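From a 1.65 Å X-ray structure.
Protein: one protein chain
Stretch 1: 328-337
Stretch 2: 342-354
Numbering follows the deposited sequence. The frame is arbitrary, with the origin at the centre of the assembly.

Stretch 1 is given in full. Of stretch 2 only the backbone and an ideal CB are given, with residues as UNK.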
# COMPACT_ATOMS: atom_id res chain seq x y z
N LEU A 328 -4.05 -3.99 -7.00
CA LEU A 328 -4.61 -3.87 -8.35
C LEU A 328 -4.03 -2.64 -9.06
O LEU A 328 -3.73 -1.63 -8.42
CB LEU A 328 -6.12 -3.78 -8.31
CG LEU A 328 -6.78 -5.13 -8.02
CD1 LEU A 328 -8.27 -4.92 -7.82
CD2 LEU A 328 -6.55 -6.16 -9.15
N PRO A 329 -3.94 -2.67 -10.37
CA PRO A 329 -3.47 -1.50 -11.11
C PRO A 329 -4.38 -0.30 -10.89
O PRO A 329 -5.60 -0.41 -10.97
CB PRO A 329 -3.51 -1.97 -12.57
CG PRO A 329 -3.49 -3.49 -12.51
CD PRO A 329 -4.24 -3.83 -11.24
N TYR A 330 -3.77 0.86 -10.65
CA TYR A 330 -4.46 2.13 -10.42
C TYR A 330 -3.99 3.12 -11.47
O TYR A 330 -2.82 3.52 -11.48
CB TYR A 330 -4.16 2.63 -9.01
CG TYR A 330 -4.74 3.99 -8.64
CD1 TYR A 330 -5.73 4.10 -7.68
CD2 TYR A 330 -4.25 5.18 -9.20
CE1 TYR A 330 -6.24 5.32 -7.32
CE2 TYR A 330 -4.77 6.41 -8.84
CZ TYR A 330 -5.76 6.48 -7.90
OH TYR A 330 -6.31 7.68 -7.49
N SER A 331 -4.89 3.56 -12.33
CA SER A 331 -4.51 4.36 -13.48
C SER A 331 -4.70 5.86 -13.24
O SER A 331 -5.58 6.31 -12.49
CB SER A 331 -5.35 3.94 -14.70
OG SER A 331 -6.70 4.11 -14.38
N ASN A 332 -3.87 6.63 -13.93
CA ASN A 332 -4.10 8.05 -14.16
C ASN A 332 -4.04 8.25 -15.66
O ASN A 332 -3.15 7.70 -16.33
CB ASN A 332 -3.03 8.90 -13.49
CG ASN A 332 -2.61 8.35 -12.14
OD1 ASN A 332 -3.18 8.74 -11.11
ND2 ASN A 332 -1.61 7.43 -12.13
N CYS A 333 -4.98 9.02 -16.20
CA CYS A 333 -5.05 9.24 -17.63
C CYS A 333 -5.07 10.74 -17.96
O CYS A 333 -5.57 11.56 -17.19
CB CYS A 333 -6.31 8.61 -18.26
SG CYS A 333 -6.60 6.88 -17.92
N LYS A 334 -4.48 11.07 -19.10
CA LYS A 334 -4.65 12.36 -19.75
C LYS A 334 -5.47 12.17 -21.01
O LYS A 334 -5.24 11.23 -21.78
CB LYS A 334 -3.31 12.99 -20.11
CG LYS A 334 -2.56 13.53 -18.93
CD LYS A 334 -1.43 14.45 -19.39
CE LYS A 334 -0.96 15.27 -18.20
NZ LYS A 334 -2.04 16.20 -17.72
N GLU A 335 -6.41 13.08 -21.25
CA GLU A 335 -7.17 13.06 -22.49
C GLU A 335 -6.34 13.75 -23.57
O GLU A 335 -5.93 14.89 -23.39
CB GLU A 335 -8.51 13.79 -22.29
CG GLU A 335 -9.48 13.60 -23.44
CD GLU A 335 -10.84 14.18 -23.17
OE1 GLU A 335 -11.31 14.14 -22.02
OE2 GLU A 335 -11.44 14.65 -24.13
N VAL A 336 -6.05 13.04 -24.67
CA VAL A 336 -5.23 13.59 -25.75
C VAL A 336 -6.00 13.35 -27.03
O VAL A 336 -6.21 12.20 -27.44
CB VAL A 336 -3.82 12.99 -25.82
CG1 VAL A 336 -3.07 13.66 -26.97
CG2 VAL A 336 -3.10 13.20 -24.49
N GLY A 337 -6.45 14.43 -27.67
CA GLY A 337 -7.33 14.26 -28.81
C GLY A 337 -8.57 13.48 -28.44
O GLY A 337 -9.26 13.78 -27.47
N UNK A 342 -2.92 6.51 -20.64
CA UNK A 342 -3.00 6.10 -19.24
C UNK A 342 -1.74 5.37 -18.79
O UNK A 342 -1.18 4.58 -19.53
CB UNK A 342 -4.22 5.21 -19.02
N UNK A 343 -1.38 5.61 -17.53
CA UNK A 343 -0.30 4.91 -16.85
C UNK A 343 -0.74 4.50 -15.44
O UNK A 343 -1.59 5.14 -14.82
CB UNK A 343 0.95 5.79 -16.79
N UNK A 344 -0.11 3.46 -14.90
CA UNK A 344 -0.51 3.02 -13.54
C UNK A 344 0.52 3.37 -12.47
O UNK A 344 1.74 3.35 -12.70
CB UNK A 344 -0.74 1.51 -13.53
N UNK A 345 0.02 3.69 -11.30
CA UNK A 345 0.84 3.99 -10.14
C UNK A 345 1.92 2.92 -9.99
O UNK A 345 1.60 1.72 -10.02
CB UNK A 345 -0.02 4.08 -8.88
N UNK A 346 3.18 3.30 -9.72
CA UNK A 346 3.66 4.65 -9.34
C UNK A 346 4.06 5.56 -10.51
O UNK A 346 4.77 6.56 -10.33
CB UNK A 346 4.87 4.51 -8.41
N UNK A 347 3.57 5.24 -11.71
CA UNK A 347 3.79 6.06 -12.90
C UNK A 347 2.56 6.92 -13.21
O UNK A 347 1.46 6.64 -12.76
CB UNK A 347 4.13 5.17 -14.10
N UNK A 348 2.79 7.98 -13.99
CA UNK A 348 1.72 8.84 -14.47
C UNK A 348 2.07 9.31 -15.87
O UNK A 348 3.24 9.31 -16.25
CB UNK A 348 1.50 10.03 -13.53
N UNK A 349 1.09 9.74 -16.65
CA UNK A 349 1.45 10.27 -17.98
C UNK A 349 2.32 11.50 -17.84
O UNK A 349 2.13 12.33 -16.94
CB UNK A 349 0.20 10.61 -18.79
N UNK A 350 3.28 11.64 -18.77
CA UNK A 350 4.02 12.89 -18.93
C UNK A 350 3.07 13.98 -19.50
O UNK A 350 1.89 13.75 -19.75
CB UNK A 350 5.23 12.68 -19.85
N UNK A 351 3.63 15.17 -19.71
CA UNK A 351 2.83 16.37 -19.93
C UNK A 351 2.05 16.29 -21.23
O UNK A 351 0.90 16.74 -21.29
CB UNK A 351 3.72 17.61 -19.93
N UNK A 352 2.64 15.73 -22.29
CA UNK A 352 1.94 15.62 -23.55
C UNK A 352 1.29 14.26 -23.76
O UNK A 352 0.70 14.04 -24.82
CB UNK A 352 2.91 15.91 -24.70
N UNK A 353 1.26 13.40 -22.74
CA UNK A 353 0.56 12.15 -22.88
C UNK A 353 1.20 11.18 -23.84
O UNK A 353 0.51 10.36 -24.43
CB UNK A 353 -0.88 12.42 -23.33
N UNK A 354 2.52 11.24 -23.98
CA UNK A 354 3.23 10.38 -24.93
C UNK A 354 4.02 9.27 -24.24
O UNK A 354 4.43 8.31 -24.92
CB UNK A 354 4.18 11.22 -25.79

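Position 342 lies in a strand antiparallel to 331-336, in a non-hydrogen-bonded pair with Cys 333. Its ideal CB sits 3.1 Å from Cys 333 SG, too close for an unbonded carbon but right for the CB of a disulfide partner, so cysteine is strongly indicated. The residue is Cys 342; its SG lies 2.1 Å from Cys 333 SG, with chi3 104°.

Position 343 pairs with Asn 332 through two backbone hydrogen bonds, Asn 332 N to the 343 O (2.9 Å) and the 343 N to Asn 332 O (3.0 Å). Its CB projects to the same face as the Asn 332 side chain, 4.5 Å from Asn 332 O, and many residues would suit. It is Cys 343, bonded covalently to a group elsewhere in the structure.

At 344 the CB returns to the face of Ser 331 and Cys 333, 3.5 Å from Tyr 330 O and 4.5 Å from Pro 329 CB. A small or medium apolar side chain would fit. Cys 344 places its SG 3.7 Å from Pro 329 CB, and it too is bonded covalently elsewhere.

Position 345 extends the ladder, its N donating to Tyr 330 O (2.9 Å). The CB points toward stretch 1, 3.9 Å from Tyr 330 O, and several side chains could continue past it. His 345 starts beside the tyrosine, its CB 4.3 Å from Tyr 330 CB, but its end leads away; its O receives a hydrogen bond from a water that accepts one from Tyr 330 N.

The cis peptide before 346 favours proline, and Pro 346 points away. Position 347 meets no partner at its CB and is permissive; Tyr 347 also leads away, while its O lies 3.2 Å from Asn 332 ND2. At 348 the CB is 4.3 Å from Asn 332 ND2, so polar residues are plausible; Glu 348 extends beyond it.

Position 349 points toward stretch 1, with phi -63° and the CB 4.0 Å from Lys 334 CG. A compact apolar residue suits, proline included. Pro 349 also brings its CD 3.4 Å from Asn 332 O.

Positions 350-353 form a type I turn. At 350, 351 and 352 the CB points away, leaving polar residues free: Asn 350, whose OD1 accepts from the 354 N, Lys 351 and Asp 352. At 353 a CB would fall 2.6 Å from Val 336 CG2, and phi is positive; both call for glycine, and it is Gly 353. Position 354 faces away; Thr 354 OG1 donates to Asp 352 OD1 (2.6 Å).

Stretch 2, residues 342-354: CCCHPYEPNKDGT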
# COMPACT_ATOMS: atom_id res chain seq x y z
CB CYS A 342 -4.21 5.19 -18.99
SG CYS A 342 -5.79 5.91 -19.54
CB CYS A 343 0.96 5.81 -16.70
SG CYS A 343 1.53 6.63 -18.20
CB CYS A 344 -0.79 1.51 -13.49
SG CYS A 344 -2.27 1.04 -14.40
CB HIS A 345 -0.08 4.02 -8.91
CG HIS A 345 0.61 4.44 -7.65
ND1 HIS A 345 0.90 5.75 -7.39
CD2 HIS A 345 1.13 3.71 -6.64
CE1 HIS A 345 1.51 5.84 -6.22
NE2 HIS A 345 1.67 4.61 -5.75
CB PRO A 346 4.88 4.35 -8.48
CG PRO A 346 5.44 3.11 -9.11
CD PRO A 346 4.20 2.27 -9.50
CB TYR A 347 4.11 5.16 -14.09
CG TYR A 347 5.39 4.34 -13.92
CD1 TYR A 347 6.60 4.79 -14.47
CD2 TYR A 347 5.39 3.12 -13.22
CE1 TYR A 347 7.76 4.03 -14.34
CE2 TYR A 347 6.54 2.39 -13.08
CZ TYR A 347 7.72 2.85 -13.64
OH TYR A 347 8.87 2.10 -13.47
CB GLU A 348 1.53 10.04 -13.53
CG GLU A 348 2.78 10.95 -13.48
CD GLU A 348 2.72 12.11 -12.45
OE1 GLU A 348 1.68 12.36 -11.80
OE2 GLU A 348 3.76 12.78 -12.29
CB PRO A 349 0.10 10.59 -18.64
CG PRO A 349 -0.92 9.77 -17.87
CD PRO A 349 -0.38 9.68 -16.44
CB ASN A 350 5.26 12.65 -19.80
CG ASN A 350 4.95 12.39 -21.24
OD1 ASN A 350 3.78 12.32 -21.64
ND2 ASN A 350 6.00 12.19 -22.05
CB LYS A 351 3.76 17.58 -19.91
CG LYS A 351 4.22 18.00 -18.45
CD LYS A 351 4.64 16.80 -17.55
CE LYS A 351 5.86 16.01 -18.09
NZ LYS A 351 6.59 15.28 -16.99
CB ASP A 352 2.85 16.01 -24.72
CG ASP A 352 4.01 15.10 -24.95
OD1 ASP A 352 4.16 14.12 -24.20
OD2 ASP A 352 4.78 15.39 -25.93
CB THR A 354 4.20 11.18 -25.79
OG1 THR A 354 5.12 11.88 -24.96
CG2 THR A 354 3.43 12.16 -26.70
O HOH W 1 -1.00 0.62 -9.93
O HOH W 2 -1.25 18.03 -19.66
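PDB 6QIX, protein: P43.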